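Local coordinates for protein ochratoxinase (Aspergillus niger, PDB 4C65) that hydrolyses the mycotoxin ochratoxin A to ochratoxin alpha and phenylalanine as a zinc-dependent carboxypeptidase that prefers C-terminal aromatic residues, at residues A[67-72]-A[285-290]; A[335-338]-A[342-345]. All blocks are in the same frame, centred on the assembly; numbering follows the deposited sequence.

Interaction 1: residues A[67-72]-A[285-290]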
loop_
_atom_site.group_PDB
_atom_site.type_symbol
_atom_site.label_atom_id
_atom_site.label_comp_id
_atom_site.label_asym_id
_atom_site.label_seq_id
_atom_site.Cartn_x
_atom_site.Cartn_y
_atom_site.Cartn_z
ATOM N N ASP A 67 -28.551 -30.483 -9.178
ATOM C CA ASP A 67 -27.316 -30.944 -8.599
ATOM C C ASP A 67 -26.912 -29.963 -7.528
ATOM O O ASP A 67 -26.809 -28.755 -7.793
ATOM C CB ASP A 67 -26.222 -31.113 -9.628
ATOM C CG ASP A 67 -25.082 -31.975 -9.095
ATOM O OD1 ASP A 67 -24.256 -31.444 -8.293
ATOM O OD2 ASP A 67 -25.041 -33.164 -9.466
ATOM N N CYS A 68 -26.685 -30.485 -6.326
ATOM C CA CYS A 68 -26.448 -29.656 -5.167
ATOM C C CYS A 68 -24.984 -29.443 -4.830
ATOM O O CYS A 68 -24.665 -28.884 -3.780
ATOM C CB CYS A 68 -27.167 -30.255 -3.978
ATOM S SG CYS A 68 -28.954 -30.349 -4.230
ATOM N N HIS A 69 -24.090 -29.894 -5.696
ATOM C CA HIS A 69 -22.678 -29.655 -5.490
ATOM C C HIS A 69 -21.919 -29.387 -6.793
ATOM O O HIS A 69 -21.227 -30.251 -7.297
ATOM C CB HIS A 69 -22.019 -30.813 -4.740
ATOM C CG HIS A 69 -20.723 -30.426 -4.099
ATOM N ND1 HIS A 69 -20.448 -30.682 -2.778
ATOM C CD2 HIS A 69 -19.663 -29.726 -4.569
ATOM C CE1 HIS A 69 -19.256 -30.196 -2.474
ATOM N NE2 HIS A 69 -18.764 -29.606 -3.540
ATOM N N MET A 70 -22.051 -28.174 -7.306
ATOM C CA MET A 70 -21.363 -27.760 -8.517
ATOM C C MET A 70 -20.321 -26.719 -8.155
ATOM O O MET A 70 -20.372 -26.140 -7.091
ATOM C CB MET A 70 -22.361 -27.180 -9.510
ATOM C CG MET A 70 -23.500 -28.128 -9.915
ATOM S SD MET A 70 -22.918 -29.693 -10.573
ATOM C CE MET A 70 -22.233 -29.101 -12.125
ATOM N N HIS A 71 -19.338 -26.525 -9.016
ATOM C CA HIS A 71 -18.403 -25.437 -8.832
ATOM C C HIS A 71 -18.206 -24.689 -10.142
ATOM O O HIS A 71 -17.817 -25.262 -11.143
ATOM C CB HIS A 71 -17.079 -25.891 -8.203
ATOM C CG HIS A 71 -16.406 -27.025 -8.918
ATOM N ND1 HIS A 71 -16.274 -28.280 -8.357
ATOM C CD2 HIS A 71 -15.790 -27.091 -10.125
ATOM C CE1 HIS A 71 -15.622 -29.074 -9.193
ATOM N NE2 HIS A 71 -15.329 -28.380 -10.279
ATOM N N PHE A 72 -18.519 -23.401 -10.115
ATOM C CA PHE A 72 -18.509 -22.578 -11.280
ATOM C C PHE A 72 -17.126 -21.993 -11.458
ATOM O O PHE A 72 -16.893 -20.808 -11.237
ATOM C CB PHE A 72 -19.567 -21.474 -11.154
ATOM C CG PHE A 72 -20.947 -21.899 -11.604
ATOM C CD1 PHE A 72 -21.599 -22.954 -10.993
ATOM C CD2 PHE A 72 -21.600 -21.209 -12.609
ATOM C CE1 PHE A 72 -22.870 -23.337 -11.401
ATOM C CE2 PHE A 72 -22.860 -21.584 -13.013
ATOM C CZ PHE A 72 -23.507 -22.645 -12.396
ATOM N N VAL A 285 -25.293 -34.645 1.482
ATOM C CA VAL A 285 -24.910 -34.647 0.088
ATOM C C VAL A 285 -23.600 -35.396 -0.053
ATOM O O VAL A 285 -22.527 -34.864 0.246
ATOM C CB VAL A 285 -24.762 -33.214 -0.429
ATOM C CG1 VAL A 285 -24.414 -33.213 -1.912
ATOM C CG2 VAL A 285 -26.046 -32.444 -0.164
ATOM N N ALA A 286 -23.682 -36.619 -0.563
ATOM C CA ALA A 286 -22.543 -37.542 -0.531
ATOM C C ALA A 286 -21.407 -37.203 -1.516
ATOM O O ALA A 286 -20.247 -37.390 -1.191
ATOM C CB ALA A 286 -23.038 -38.969 -0.752
ATOM N N THR A 287 -21.763 -36.689 -2.692
ATOM C CA THR A 287 -20.831 -36.517 -3.827
ATOM C C THR A 287 -19.994 -37.761 -4.083
ATOM O O THR A 287 -18.775 -37.712 -4.111
ATOM C CB THR A 287 -19.930 -35.263 -3.696
ATOM O OG1 THR A 287 -18.986 -35.437 -2.645
ATOM C CG2 THR A 287 -20.754 -34.021 -3.394
ATOM N N ARG A 288 -20.670 -38.886 -4.297
ATOM C CA ARG A 288 -19.992 -40.159 -4.479
ATOM C C ARG A 288 -19.209 -40.174 -5.772
ATOM O O ARG A 288 -18.223 -40.898 -5.878
ATOM C CB ARG A 288 -20.990 -41.331 -4.422
ATOM C CG ARG A 288 -20.373 -42.728 -4.547
ATOM C CD ARG A 288 -19.421 -43.061 -3.414
ATOM N NE ARG A 288 -18.711 -44.305 -3.657
ATOM C CZ ARG A 288 -17.866 -44.878 -2.789
ATOM N NH1 ARG A 288 -17.591 -44.307 -1.619
ATOM N NH2 ARG A 288 -17.281 -46.017 -3.096
ATOM N N SER A 289 -19.623 -39.363 -6.746
ATOM C CA SER A 289 -18.914 -39.275 -8.039
ATOM C C SER A 289 -17.430 -38.983 -7.869
ATOM O O SER A 289 -16.587 -39.600 -8.510
ATOM C CB SER A 289 -19.521 -38.202 -8.937
ATOM O OG SER A 289 -20.735 -38.644 -9.512
ATOM N N VAL A 290 -17.112 -38.045 -7.000
ATOM C CA VAL A 290 -15.754 -37.647 -6.801
ATOM C C VAL A 290 -14.887 -38.779 -6.244
ATOM O O VAL A 290 -13.722 -38.951 -6.633
ATOM C CB VAL A 290 -15.773 -36.362 -5.951
ATOM C CG1 VAL A 290 -15.155 -36.502 -4.567
ATOM C CG2 VAL A 290 -15.183 -35.188 -6.707
#
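The hydroxyl of T287, whose methyl rests against H69, has two hydrogen-bond partners: OG1 gives its proton to A286 O at 2.7 Å, with a bent C=O...donor angle of 101°, and is also hydrogen-bonded to ND1 of H265, a ligand of the second zinc. Threonine suits this place because its two branches do different work. With chi1 at 70° OG1 lies between the backbone N and the carbonyl carbon, and CG2 is sent out to approach the H69 imidazole obliquely, 3.4 Å from ND1 and 3.7 Å from CG. V285 adds a looser aliphatic touch, its CG1 4.4 Å from H69 CB.

H69 belongs to the His-X-His motif that follows the first strand of the amidohydrolase barrel, and with H71 it binds the first zinc. The chain leading into H69 makes an Asx turn, in which D67 OD1 accepts from H69 N at 3.0 Å and 158°; the N-H comes from the anti side, tilted somewhat out of the plane of the carboxylate. H69 ND1 is hydrogen-bonded to E264 OE1, consistent with NE2 being the metal-binding nitrogen. Across the contact, then, the meeting is apolar, while H69 and T287 each use a polar atom for a bond outside it: T287 OG1 probably helps orient H265, and E264 probably makes H69 a more electron-rich ligand.

Interaction 2: residues A[335-338]-A[342-345]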
loop_
_atom_site.group_PDB
_atom_site.type_symbol
_atom_site.label_atom_id
_atom_site.label_comp_id
_atom_site.label_asym_id
_atom_site.label_seq_id
_atom_site.Cartn_x
_atom_site.Cartn_y
_atom_site.Cartn_z
ATOM N N THR A 335 -22.598 -33.761 -7.288
ATOM C CA THR A 335 -21.565 -34.461 -8.063
ATOM C C THR A 335 -20.145 -33.980 -7.760
ATOM O O THR A 335 -19.180 -34.752 -7.829
ATOM C CB THR A 335 -21.878 -34.298 -9.557
ATOM O OG1 THR A 335 -23.211 -34.751 -9.799
ATOM C CG2 THR A 335 -20.931 -35.127 -10.414
ATOM N N ASP A 336 -20.032 -32.700 -7.410
ATOM C CA ASP A 336 -18.759 -32.009 -7.249
ATOM C C ASP A 336 -18.038 -31.930 -8.583
ATOM O O ASP A 336 -16.973 -32.501 -8.772
ATOM C CB ASP A 336 -17.899 -32.672 -6.184
ATOM C CG ASP A 336 -16.829 -31.735 -5.619
ATOM O OD1 ASP A 336 -16.507 -30.701 -6.225
ATOM O OD2 ASP A 336 -16.298 -32.058 -4.551
ATOM N N THR A 337 -18.632 -31.198 -9.505
ATOM C CA THR A 337 -18.090 -31.073 -10.853
ATOM C C THR A 337 -18.429 -29.701 -11.452
ATOM O O THR A 337 -19.199 -28.932 -10.893
ATOM C CB THR A 337 -18.657 -32.213 -11.729
ATOM O OG1 THR A 337 -17.944 -32.287 -12.960
ATOM C CG2 THR A 337 -20.130 -31.997 -12.000
ATOM N N ALA A 338 -17.836 -29.405 -12.601
ATOM C CA ALA A 338 -18.135 -28.184 -13.349
ATOM C C ALA A 338 -19.495 -28.302 -14.015
ATOM O O ALA A 338 -19.938 -29.396 -14.351
ATOM C CB ALA A 338 -17.058 -27.947 -14.417
ATOM N N PRO A 342 -20.644 -34.570 -15.627
ATOM C CA PRO A 342 -21.370 -35.827 -15.614
ATOM C C PRO A 342 -22.243 -35.985 -14.375
ATOM O O PRO A 342 -22.068 -36.930 -13.617
ATOM C CB PRO A 342 -20.248 -36.858 -15.617
ATOM C CG PRO A 342 -19.149 -36.187 -14.863
ATOM C CD PRO A 342 -19.223 -34.750 -15.285
ATOM N N THR A 343 -23.201 -35.082 -14.188
ATOM C CA THR A 343 -24.040 -35.117 -13.008
ATOM C C THR A 343 -24.990 -36.345 -12.920
ATOM O O THR A 343 -25.317 -36.810 -11.827
ATOM C CB THR A 343 -24.868 -33.826 -12.892
ATOM O OG1 THR A 343 -25.556 -33.577 -14.123
ATOM C CG2 THR A 343 -23.949 -32.634 -12.541
ATOM N N ALA A 344 -25.402 -36.867 -14.077
ATOM C CA ALA A 344 -26.317 -38.016 -14.132
ATOM C C ALA A 344 -25.736 -39.255 -13.460
ATOM O O ALA A 344 -26.473 -40.058 -12.897
ATOM C CB ALA A 344 -26.688 -38.325 -15.579
ATOM N N LEU A 345 -24.416 -39.396 -13.497
ATOM C CA LEU A 345 -23.733 -40.480 -12.805
ATOM C C LEU A 345 -24.074 -40.565 -11.316
ATOM O O LEU A 345 -24.033 -41.649 -10.720
ATOM C CB LEU A 345 -22.223 -40.317 -12.916
ATOM C CG LEU A 345 -21.458 -40.833 -14.129
ATOM C CD1 LEU A 345 -19.962 -40.825 -13.843
ATOM C CD2 LEU A 345 -21.864 -42.251 -14.485
#
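T335 and T343 meet at about a right angle, and the closest approaches are of a hydroxyl oxygen to carbon: T335 OG1 lies 3.3 Å from T343 CA and 3.5 Å from T343 CG2. This oxygen is probably hydrogen-bonded to D67 OD2, outside the two segments. T337 makes a similar oxygen-to-carbon contact, its OG1 lying 3.6 Å from P342 CD, on the proline ring.

T335 and T337 flank D336, an active-site residue on the loop at the catalytic end of the TIM barrel, between strand 331-332 and helix 344-354. The CB of D336 points away from 342-345, whereas those of T335 and T337 point toward it.

Methyl and ring contacts complete the seam. T337 CG2 touches T343 CG2 at 3.9 Å; the T343 methyl is placed there by chi1 of 52°, which turns it anti to the carbonyl carbon. T335 CG2 comes 3.8 Å from P342 O. Threonine suits such a site, offering a methyl and an oxygen on one short stem. P342 also packs on F437 of a neighbouring subunit.

One weak backbone bond, L345 N to P342 O at 3.4 Å, lies within 342-345.

In the fold
Both contacts lie at the catalytic end of the barrel, their centres about 6 Å apart, and they are stitched together by backbone: H69 O and D336 N are 2.7 Å apart, a probable hydrogen bond that ties a zinc ligand to an active-site aspartate. Interaction 1 is the deeper, with every touching residue buried, and joins the first and seventh strand ends of the barrel across 213 residues of sequence. Interaction 2 is partly buried, local in sequence, and reaches the subunit boundary. Their chemistry follows: a metal-binding imidazole against aliphatic branches in the first, threonine and proline groups closing a loop in the second.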